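Local coordinates for protein alkaline phosphatase D (PDB 2YEQ) that hydrolyses phosphate esters, acting as a phosphodiesterase with alkaline phosphatase activity, at an active site that holds iron(III) and calcium, at residues Q330-A335 / T378-A383; A43-W48 / T64-P69; E212-Y217 / E229-R234. All blocks are in the same frame, centred on the assembly; numbering follows the deposited sequence.

Contact 1: Q330-A335 / T378-A383; sequences QQIFFA and TGDVHA. With FE (Fe (III) ion), chain B; CA (calcium ion), chain C; EDO (1,2-ethanediol), chain U.
Q331 and G379 make the backbone bond between the loops 330-335 and 378-383: G379 N donates to Q331 O over 3.1 Å with an N-H...O angle of 145°. The donor stands well above the carbonyl plane, 61° out of it, and D380 CB also approaches this oxygen, at 3.3 Å. Q330 turns back along its own loop, its CG placed between the backbone N and the carbonyl carbon (chi1 61°) and its chain bent again at chi2. NE2 donates to I332 O at 2.8 Å, in the plane of the amide, while OE1 accepts a longer bond from I332 N. These bonds, with one from W352 to OE1, hold the amide beside T378, whose OG1 is hydrogen-bonded to E404.

Van der Waals contacts are few. T378 CG2 presses on the peptide carbonyl of I332, 3.3 Å from I332 C. The I332 and D380 side chains lie side by side, I332 CG2 3.9 Å from D380 CG, and F333 crosses V381 at about a right angle, with V381 CG1 near the ring plane and 4.0 Å from F333 CD2.

A water bridges F333 N and D380 OD2, while D380 OD1 binds calcium at 2.4 Å. D151, D209 and D210 also bind that calcium; H382 NE2 joins C124, D151 and Y154 on the iron. Metal ligands on loops that follow beta strands are usual in calcineurin-like phosphoesterases. Here the loops leave strands 325-329 and 374-378, parallel neighbours in one mixed sheet, and F333, T378 and V381 all pack on V406 of the adjoining strand 400-406.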
loop_
_atom_site.group_PDB
_atom_site.type_symbol
_atom_site.label_atom_id
_atom_site.label_comp_id
_atom_site.label_asym_id
_atom_site.label_seq_id
_atom_site.Cartn_x
_atom_site.Cartn_y
_atom_site.Cartn_z
ATOM N N GLN A 330 -2.045 -0.609 -7.147
ATOM C CA GLN A 330 -0.874 0.227 -7.405
ATOM C C GLN A 330 -0.871 1.467 -6.539
ATOM O O GLN A 330 -1.680 1.579 -5.608
ATOM C CB GLN A 330 -0.759 0.526 -8.914
ATOM C CG GLN A 330 -1.939 1.274 -9.510
ATOM C CD GLN A 330 -1.772 2.758 -9.426
ATOM O OE1 GLN A 330 -0.726 3.306 -9.819
ATOM N NE2 GLN A 330 -2.762 3.425 -8.860
ATOM N N GLN A 331 0.051 2.404 -6.816
ATOM C CA GLN A 331 0.441 3.404 -5.839
ATOM C C GLN A 331 -0.188 4.752 -5.949
ATOM O O GLN A 331 -0.488 5.392 -4.925
ATOM C CB GLN A 331 1.974 3.612 -5.921
ATOM C CG GLN A 331 2.814 2.417 -5.512
ATOM C CD GLN A 331 2.820 1.264 -6.495
ATOM O OE1 GLN A 331 2.592 1.427 -7.705
ATOM N NE2 GLN A 331 3.125 0.064 -5.974
ATOM N N ILE A 332 -0.323 5.244 -7.183
ATOM C CA ILE A 332 -0.506 6.665 -7.416
ATOM C C ILE A 332 -1.752 7.001 -8.266
ATOM O O ILE A 332 -2.307 6.164 -8.971
ATOM C CB ILE A 332 0.775 7.264 -8.085
ATOM C CG1 ILE A 332 1.223 6.399 -9.251
ATOM C CG2 ILE A 332 1.934 7.448 -7.041
ATOM C CD1 ILE A 332 2.178 7.112 -10.240
ATOM N N PHE A 333 -2.173 8.245 -8.173
ATOM C CA PHE A 333 -3.418 8.707 -8.799
ATOM C C PHE A 333 -3.429 8.456 -10.314
ATOM O O PHE A 333 -2.591 8.978 -11.056
ATOM C CB PHE A 333 -3.618 10.164 -8.466
ATOM C CG PHE A 333 -5.061 10.616 -8.443
ATOM C CD1 PHE A 333 -5.773 10.794 -9.617
ATOM C CD2 PHE A 333 -5.679 10.929 -7.245
ATOM C CE1 PHE A 333 -7.118 11.245 -9.588
ATOM C CE2 PHE A 333 -6.994 11.399 -7.215
ATOM C CZ PHE A 333 -7.707 11.539 -8.392
ATOM N N PHE A 334 -4.392 7.644 -10.763
ATOM C CA PHE A 334 -4.455 7.184 -12.145
ATOM C C PHE A 334 -5.335 8.070 -13.052
ATOM O O PHE A 334 -4.989 8.307 -14.225
ATOM C CB PHE A 334 -4.978 5.758 -12.183
ATOM C CG PHE A 334 -4.982 5.137 -13.542
ATOM C CD1 PHE A 334 -3.842 4.536 -14.049
ATOM C CD2 PHE A 334 -6.145 5.113 -14.313
ATOM C CE1 PHE A 334 -3.846 3.952 -15.315
ATOM C CE2 PHE A 334 -6.150 4.535 -15.576
ATOM C CZ PHE A 334 -5.017 3.952 -16.076
ATOM N N ALA A 335 -6.476 8.516 -12.538
ATOM C CA ALA A 335 -7.403 9.311 -13.336
ATOM C C ALA A 335 -6.838 10.696 -13.609
ATOM O O ALA A 335 -5.887 11.129 -12.948
ATOM C CB ALA A 335 -8.775 9.410 -12.659
ATOM N N THR A 378 -5.533 2.673 -5.425
ATOM C CA THR A 378 -4.529 3.718 -5.318
ATOM C C THR A 378 -4.367 4.225 -3.884
ATOM O O THR A 378 -5.316 4.216 -3.122
ATOM C CB THR A 378 -4.981 4.919 -6.160
ATOM O OG1 THR A 378 -5.206 4.483 -7.487
ATOM C CG2 THR A 378 -3.994 6.039 -6.111
ATOM N N GLY A 379 -3.163 4.687 -3.526
ATOM C CA GLY A 379 -2.959 5.407 -2.287
ATOM C C GLY A 379 -2.317 6.753 -2.560
ATOM O O GLY A 379 -2.795 7.513 -3.391
ATOM N N ASP A 380 -1.264 7.058 -1.803
ATOM C CA ASP A 380 -0.335 8.199 -2.022
ATOM C C ASP A 380 -0.840 9.579 -1.672
ATOM O O ASP A 380 -0.097 10.380 -1.094
ATOM C CB ASP A 380 0.276 8.181 -3.441
ATOM C CG ASP A 380 1.353 9.276 -3.632
ATOM O OD1 ASP A 380 2.450 9.186 -3.004
ATOM O OD2 ASP A 380 1.050 10.238 -4.384
ATOM N N VAL A 381 -2.108 9.859 -1.960
ATOM C CA VAL A 381 -2.605 11.231 -1.917
ATOM C C VAL A 381 -3.240 11.644 -0.609
ATOM O O VAL A 381 -3.627 12.789 -0.449
ATOM C CB VAL A 381 -3.530 11.557 -3.153
ATOM C CG1 VAL A 381 -2.808 11.174 -4.471
ATOM C CG2 VAL A 381 -4.915 10.890 -3.024
ATOM N N HIS A 382 -3.285 10.731 0.353
ATOM C CA HIS A 382 -3.684 11.060 1.737
ATOM C C HIS A 382 -5.130 11.598 1.829
ATOM O O HIS A 382 -5.446 12.427 2.660
ATOM C CB HIS A 382 -2.707 12.047 2.392
ATOM C CG HIS A 382 -1.269 11.575 2.435
ATOM N ND1 HIS A 382 -0.249 12.404 2.849
ATOM C CD2 HIS A 382 -0.690 10.390 2.137
ATOM C CE1 HIS A 382 0.900 11.752 2.795
ATOM N NE2 HIS A 382 0.673 10.526 2.369
ATOM N N ALA A 383 -5.984 11.120 0.945
ATOM C CA ALA A 383 -7.403 11.490 0.930
ATOM C C ALA A 383 -8.120 10.516 0.025
ATOM O O ALA A 383 -7.523 9.833 -0.819
ATOM C CB ALA A 383 -7.622 12.953 0.483
HETATM FE FE FE B . 2.147 8.954 2.064
HETATM CA CA CA C . 3.784 8.067 -1.411
HETATM C C1 EDO U . 0.272 17.222 4.807
HETATM O O1 EDO U . 0.796 17.250 6.155
HETATM C C2 EDO U . 0.512 15.859 4.154
HETATM O O2 EDO U . -0.688 15.276 3.605
HETATM O O HOH W 1 -0.599 10.114 -6.577
HETATM O O HOH W 2 2.052 6.239 -0.895
#

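Contact 2: A43-W48 / T64-P69; sequences AVPVKW and TEMAKP. With PE5 (3,6,9,12,15,18,21,24-octaoxahexacosan-1-ol), chain D; EDO (1,2-ethanediol), chain R.
W48 NE1 and E65 OE2 grip one water from the two strands, the indole N-H giving to it at 2.8 Å and the carboxylate taking from it at 2.7 Å; T64 O adds a weak third bond. The water lies in the plane of the indole, at its edge. W48 CG sits between the backbone N and the carbonyl carbon (chi1 56°); NE1 lies 3.5 Å from T64 N. E65 OE1 receives a hydroxyl of a bound ethanediol.

Behind this polar end lies the ladder of an antiparallel beta hairpin in the N-terminal domain, where 59-67 is the edge strand of a four-stranded antiparallel sheet and pairs with 44-51. V44 with A67 and V46 with E65 are hydrogen-bonded pairs, each closed by two N-H...O bonds; V46 N to E65 O is short at 2.7 Å and nearly along the C=O axis. P45 with M66, between them, and K47 with T64, beyond V46, are non-hydrogen-bonded pairs.

On the face of P45 and M66, the bent thioether chain curls back over the neighbouring strand: M66 SD lies 3.9 Å from P45 CB, and M66 CE meets A43 CB at 3.6 Å. Farther along, K47 NZ donates to T64 OG1 at 3.1 Å. On the other face V46 CG2 touches A67 CB at 4.0 Å, and both side chains pack on V75 of strand 74-79.

V44, V46 and A67 are buried, while E65 on the same face keeps its carboxylate among water and ethanediol. The backbone ladder thus sets the register, and the side chains add thioether packing and a lysine-threonine bond on one face, aliphatic packing on the other.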
loop_
_atom_site.group_PDB
_atom_site.type_symbol
_atom_site.label_atom_id
_atom_site.label_comp_id
_atom_site.label_asym_id
_atom_site.label_seq_id
_atom_site.Cartn_x
_atom_site.Cartn_y
_atom_site.Cartn_z
ATOM N N ALA A 43 22.861 -18.159 14.032
ATOM C CA ALA A 43 21.600 -18.642 13.505
ATOM C C ALA A 43 20.807 -19.275 14.641
ATOM O O ALA A 43 21.389 -19.900 15.514
ATOM C CB ALA A 43 21.824 -19.636 12.390
ATOM N N VAL A 44 19.489 -19.060 14.644
ATOM C CA VAL A 44 18.603 -19.514 15.721
ATOM C C VAL A 44 17.455 -20.315 15.093
ATOM O O VAL A 44 16.815 -19.846 14.157
ATOM C CB VAL A 44 18.060 -18.318 16.539
ATOM C CG1 VAL A 44 17.118 -18.790 17.670
ATOM C CG2 VAL A 44 19.228 -17.509 17.111
ATOM N N PRO A 45 17.224 -21.537 15.564
ATOM C CA PRO A 45 16.143 -22.335 15.007
ATOM C C PRO A 45 14.758 -21.794 15.405
ATOM O O PRO A 45 14.521 -21.424 16.561
ATOM C CB PRO A 45 16.383 -23.727 15.598
ATOM C CG PRO A 45 17.128 -23.479 16.832
ATOM C CD PRO A 45 18.016 -22.311 16.543
ATOM N N VAL A 46 13.850 -21.739 14.437
ATOM C CA VAL A 46 12.473 -21.313 14.712
ATOM C C VAL A 46 11.533 -22.357 14.141
ATOM O O VAL A 46 11.536 -22.623 12.921
ATOM C CB VAL A 46 12.163 -19.910 14.137
ATOM C CG1 VAL A 46 10.703 -19.487 14.490
ATOM C CG2 VAL A 46 13.143 -18.865 14.690
ATOM N N LYS A 47 10.756 -22.988 15.024
ATOM C CA LYS A 47 9.789 -23.992 14.588
ATOM C C LYS A 47 8.506 -23.292 14.194
ATOM O O LYS A 47 8.191 -22.203 14.703
ATOM C CB LYS A 47 9.518 -25.010 15.705
ATOM C CG LYS A 47 10.747 -25.887 16.033
ATOM C CD LYS A 47 10.393 -27.059 16.945
ATOM C CE LYS A 47 11.576 -28.013 17.156
ATOM N NZ LYS A 47 12.383 -28.243 15.905
ATOM N N TRP A 48 7.768 -23.900 13.274
ATOM C CA TRP A 48 6.493 -23.351 12.854
ATOM C C TRP A 48 5.475 -24.456 12.626
ATOM O O TRP A 48 5.822 -25.578 12.231
ATOM C CB TRP A 48 6.637 -22.513 11.574
ATOM C CG TRP A 48 7.261 -23.262 10.432
ATOM C CD1 TRP A 48 8.595 -23.386 10.160
ATOM C CD2 TRP A 48 6.577 -24.001 9.424
ATOM N NE1 TRP A 48 8.772 -24.137 9.021
ATOM C CE2 TRP A 48 7.548 -24.523 8.551
ATOM C CE3 TRP A 48 5.230 -24.245 9.151
ATOM C CZ2 TRP A 48 7.211 -25.295 7.437
ATOM C CZ3 TRP A 48 4.903 -25.005 8.049
ATOM C CH2 TRP A 48 5.883 -25.525 7.212
ATOM N N THR A 64 11.008 -26.409 10.573
ATOM C CA THR A 64 11.974 -25.593 11.303
ATOM C C THR A 64 12.759 -24.758 10.311
ATOM O O THR A 64 13.260 -25.281 9.329
ATOM C CB THR A 64 12.938 -26.463 12.137
ATOM O OG1 THR A 64 12.160 -27.333 12.953
ATOM C CG2 THR A 64 13.832 -25.602 13.037
ATOM N N GLU A 65 12.823 -23.456 10.559
ATOM C CA GLU A 65 13.662 -22.543 9.783
ATOM C C GLU A 65 14.789 -22.066 10.661
ATOM O O GLU A 65 14.633 -22.019 11.883
ATOM C CB GLU A 65 12.873 -21.314 9.363
ATOM C CG GLU A 65 11.877 -21.575 8.307
ATOM C CD GLU A 65 12.519 -21.764 6.964
ATOM O OE1 GLU A 65 13.219 -20.835 6.495
ATOM O OE2 GLU A 65 12.322 -22.846 6.392
ATOM N N MET A 66 15.912 -21.697 10.046
ATOM C CA MET A 66 17.015 -21.089 10.786
ATOM C C MET A 66 16.966 -19.607 10.530
ATOM O O MET A 66 17.249 -19.168 9.403
ATOM C CB MET A 66 18.363 -21.638 10.314
ATOM C CG MET A 66 18.594 -23.097 10.611
ATOM S SD MET A 66 18.476 -23.521 12.359
ATOM C CE MET A 66 19.832 -22.607 13.088
ATOM N N ALA A 67 16.606 -18.838 11.557
ATOM C CA ALA A 67 16.643 -17.373 11.486
ATOM C C ALA A 67 18.111 -16.934 11.537
ATOM O O ALA A 67 18.839 -17.389 12.401
ATOM C CB ALA A 67 15.850 -16.763 12.653
ATOM N N LYS A 68 18.532 -16.043 10.639
ATOM C CA LYS A 68 19.960 -15.664 10.497
ATOM C C LYS A 68 20.195 -14.187 10.707
ATOM O O LYS A 68 19.371 -13.374 10.276
ATOM C CB LYS A 68 20.477 -15.945 9.083
ATOM C CG LYS A 68 19.929 -17.167 8.419
ATOM C CD LYS A 68 20.758 -17.550 7.196
ATOM C CE LYS A 68 20.385 -16.749 5.957
ATOM N NZ LYS A 68 20.600 -17.565 4.718
ATOM N N PRO A 69 21.349 -13.842 11.283
ATOM C CA PRO A 69 21.724 -12.440 11.474
ATOM C C PRO A 69 21.710 -11.621 10.177
ATOM O O PRO A 69 21.357 -10.442 10.210
ATOM C CB PRO A 69 23.168 -12.515 12.038
ATOM C CG PRO A 69 23.371 -13.906 12.471
ATOM C CD PRO A 69 22.406 -14.774 11.734
HETATM C C50 PE5 D . 23.576 -17.133 3.891
HETATM O O1 PE5 D . 22.906 -15.908 3.552
HETATM C C1 PE5 D . 21.994 -16.014 2.440
HETATM C C2 PE5 D . 20.745 -15.129 2.601
HETATM O O2 PE5 D . 19.607 -15.629 1.853
HETATM C C3 PE5 D . 18.818 -16.614 2.538
HETATM C C4 PE5 D . 17.414 -16.711 1.989
HETATM C C1 EDO R . 15.592 -17.891 6.644
HETATM O O1 EDO R . 16.593 -17.006 7.156
HETATM C C2 EDO R . 14.380 -17.868 7.566
HETATM O O2 EDO R . 13.182 -17.992 6.796
HETATM O O HOH W 3 10.839 -24.894 7.302
#

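Contact 3: E212-Y217 / E229-R234; sequences EVENNY and EAFVLR. With CA (calcium ion), chain E; NA (sodium ion), chain F; PE5 (3,6,9,12,15,18,21,24-octaoxahexacosan-1-ol), chain J.
F231 pushes its ring tip from helix 228-245 into the angle between V213 and Y217, the tightly packed part of this contact. F231 CZ lies 3.4 Å from Y217 CB, and F231 CE1 is 3.5 Å from V213 CG1. The two rings form an oblique pair, tilted 46° to each other with their centroids 5.3 Å apart. Y217 OH is hydrogen-bonded to Y239, about two turns farther along the same helix.

Y217 closes a type II beta turn that begins at E214, and the two residues inside it, N215 and N216, bind calcium through their OD1 atoms together with D210.

The other side is looser, charged and hydrated. E214, extended beyond CG, binds sodium through OE2 at 2.3 Å. E214 CB lies over the centre of the R234 guanidinium, 3.9 Å above its plane. The E214 OE1 to R234 NH1 salt bridge, 3.5 Å, acts through charge alone, but a water joins the same two atoms. R234 NH2 is hydrogen-bonded to E175, another sodium ligand. An alanine at R234 would probably cost E214 its arginine partner and E175 the bond from NH2, and leave the bridging water without its donor.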
loop_
_atom_site.group_PDB
_atom_site.type_symbol
_atom_site.label_atom_id
_atom_site.label_comp_id
_atom_site.label_asym_id
_atom_site.label_seq_id
_atom_site.Cartn_x
_atom_site.Cartn_y
_atom_site.Cartn_z
ATOM N N GLU A 212 9.079 4.061 1.562
ATOM C CA GLU A 212 9.865 2.914 1.974
ATOM C C GLU A 212 11.384 3.124 1.692
ATOM O O GLU A 212 12.206 2.390 2.234
ATOM C CB GLU A 212 9.404 1.677 1.241
ATOM C CG GLU A 212 8.129 1.084 1.848
ATOM C CD GLU A 212 6.809 1.588 1.251
ATOM O OE1 GLU A 212 6.751 2.610 0.511
ATOM O OE2 GLU A 212 5.776 0.924 1.576
ATOM N N VAL A 213 11.714 4.071 0.797
ATOM C CA VAL A 213 13.113 4.482 0.556
ATOM C C VAL A 213 13.298 5.934 0.883
ATOM O O VAL A 213 13.923 6.278 1.893
ATOM C CB VAL A 213 13.593 4.185 -0.863
ATOM C CG1 VAL A 213 15.166 4.381 -0.925
ATOM C CG2 VAL A 213 13.195 2.783 -1.300
ATOM N N GLU A 214 12.763 6.807 0.037
ATOM C CA GLU A 214 12.856 8.238 0.262
ATOM C C GLU A 214 11.822 8.933 -0.593
ATOM O O GLU A 214 11.541 8.482 -1.702
ATOM C CB GLU A 214 14.269 8.805 -0.077
ATOM C CG GLU A 214 14.383 10.315 0.302
ATOM C CD GLU A 214 15.710 11.028 -0.117
ATOM O OE1 GLU A 214 16.236 10.690 -1.194
ATOM O OE2 GLU A 214 16.157 11.958 0.635
ATOM N N ASN A 215 11.311 10.055 -0.098
ATOM C CA ASN A 215 10.300 10.833 -0.817
ATOM C C ASN A 215 10.597 11.070 -2.308
ATOM O O ASN A 215 11.674 11.589 -2.674
ATOM C CB ASN A 215 10.107 12.208 -0.170
ATOM C CG ASN A 215 8.877 12.937 -0.707
ATOM O OD1 ASN A 215 7.759 12.390 -0.682
ATOM N ND2 ASN A 215 9.071 14.174 -1.184
ATOM N N ASN A 216 9.611 10.720 -3.140
ATOM C CA ASN A 216 9.580 11.001 -4.577
ATOM C C ASN A 216 10.784 10.529 -5.364
ATOM O O ASN A 216 11.149 11.143 -6.380
ATOM C CB ASN A 216 9.344 12.495 -4.831
ATOM C CG ASN A 216 7.862 12.912 -4.622
ATOM O OD1 ASN A 216 7.214 12.431 -3.716
ATOM N ND2 ASN A 216 7.353 13.823 -5.465
ATOM N N TYR A 217 11.374 9.417 -4.939
ATOM C CA TYR A 217 12.386 8.793 -5.730
ATOM C C TYR A 217 11.817 8.274 -7.042
ATOM O O TYR A 217 10.616 7.963 -7.155
ATOM C CB TYR A 217 13.136 7.708 -4.957
ATOM C CG TYR A 217 12.646 6.277 -4.945
ATOM C CD1 TYR A 217 13.061 5.374 -5.892
ATOM C CD2 TYR A 217 11.820 5.804 -3.903
ATOM C CE1 TYR A 217 12.689 4.054 -5.843
ATOM C CE2 TYR A 217 11.424 4.476 -3.844
ATOM C CZ TYR A 217 11.836 3.606 -4.798
ATOM O OH TYR A 217 11.456 2.287 -4.745
ATOM N N GLU A 229 24.682 8.042 -6.698
ATOM C CA GLU A 229 25.537 7.002 -6.142
ATOM C C GLU A 229 25.148 6.628 -4.698
ATOM O O GLU A 229 25.058 5.451 -4.346
ATOM C CB GLU A 229 27.006 7.464 -6.205
ATOM C CG GLU A 229 27.986 6.451 -5.732
ATOM C CD GLU A 229 29.433 6.978 -5.863
ATOM O OE1 GLU A 229 29.769 8.048 -5.289
ATOM O OE2 GLU A 229 30.204 6.312 -6.551
ATOM N N ALA A 230 24.957 7.623 -3.852
ATOM C CA ALA A 230 24.557 7.360 -2.453
ATOM C C ALA A 230 23.140 6.760 -2.430
ATOM O O ALA A 230 22.834 5.925 -1.597
ATOM C CB ALA A 230 24.567 8.640 -1.621
ATOM N N PHE A 231 22.282 7.202 -3.349
ATOM C CA PHE A 231 20.899 6.713 -3.358
ATOM C C PHE A 231 20.804 5.241 -3.706
ATOM O O PHE A 231 19.983 4.526 -3.138
ATOM C CB PHE A 231 20.012 7.519 -4.282
ATOM C CG PHE A 231 18.575 7.042 -4.254
ATOM C CD1 PHE A 231 17.783 7.328 -3.159
ATOM C CD2 PHE A 231 18.080 6.234 -5.262
ATOM C CE1 PHE A 231 16.460 6.852 -3.067
ATOM C CE2 PHE A 231 16.756 5.760 -5.198
ATOM C CZ PHE A 231 15.958 6.067 -4.092
ATOM N N VAL A 232 21.654 4.761 -4.606
ATOM C CA VAL A 232 21.632 3.354 -4.967
ATOM C C VAL A 232 21.958 2.452 -3.771
ATOM O O VAL A 232 21.363 1.382 -3.593
ATOM C CB VAL A 232 22.553 3.058 -6.160
ATOM C CG1 VAL A 232 22.557 1.551 -6.497
ATOM C CG2 VAL A 232 22.087 3.879 -7.372
ATOM N N LEU A 233 22.910 2.886 -2.953
ATOM C CA LEU A 233 23.236 2.161 -1.737
ATOM C C LEU A 233 22.048 2.212 -0.775
ATOM O O LEU A 233 21.700 1.234 -0.142
ATOM C CB LEU A 233 24.478 2.768 -1.090
ATOM C CG LEU A 233 25.778 2.542 -1.875
ATOM C CD1 LEU A 233 26.898 3.396 -1.256
ATOM C CD2 LEU A 233 26.110 1.057 -1.861
ATOM N N ARG A 234 21.427 3.372 -0.692
ATOM C CA ARG A 234 20.257 3.538 0.141
ATOM C C ARG A 234 19.078 2.644 -0.303
ATOM O O ARG A 234 18.404 2.029 0.523
ATOM C CB ARG A 234 19.865 4.989 0.125
ATOM C CG ARG A 234 18.949 5.373 1.191
ATOM C CD ARG A 234 18.699 6.816 1.132
ATOM N NE ARG A 234 17.754 7.196 2.153
ATOM C CZ ARG A 234 17.348 8.422 2.396
ATOM N NH1 ARG A 234 17.820 9.456 1.709
ATOM N NH2 ARG A 234 16.469 8.620 3.362
HETATM CA CA CA E . 5.959 11.530 -1.940
HETATM NA NA NA F . 15.716 13.211 2.528
HETATM C C48 PE5 J . 25.993 9.143 3.020
HETATM C C50 PE5 J . 24.926 10.083 3.593
HETATM O O1 PE5 J . 23.805 10.271 2.705
HETATM C C1 PE5 J . 23.428 9.106 1.938
HETATM C C2 PE5 J . 22.043 9.261 1.281
HETATM O O2 PE5 J . 21.610 10.623 1.194
HETATM O O HOH W 4 18.786 9.898 -1.055
HETATM O O HOH W 5 17.849 13.704 2.224
HETATM O O HOH W 6 15.073 14.653 0.874
HETATM O O HOH W 7 13.525 12.748 2.762
HETATM O O HOH W 8 4.795 13.393 -1.558
HETATM O O HOH W 9 4.491 10.847 -3.660
#

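Overall arrangement
Contact 2 comes first along the chain, then contact 3, then contact 1, each closing before the next opens. Contact 2 belongs to the N-terminal domain, in a four-stranded antiparallel sheet, with its centre about 38 Å from that of contact 1 and 31 Å from that of contact 3. The other two lie in the phosphatase domain, their centres about 20 Å apart and their nearest atoms about 6 Å apart. They do not touch, but D210 bridges them, binding the calcium of D380 and also that of N215 and N216. Contact 1 supplies D380 and H382, contact 3 its calcium ligands from loop 212-217 backed by helix 228-245, and contact 2 stands remote from these metals.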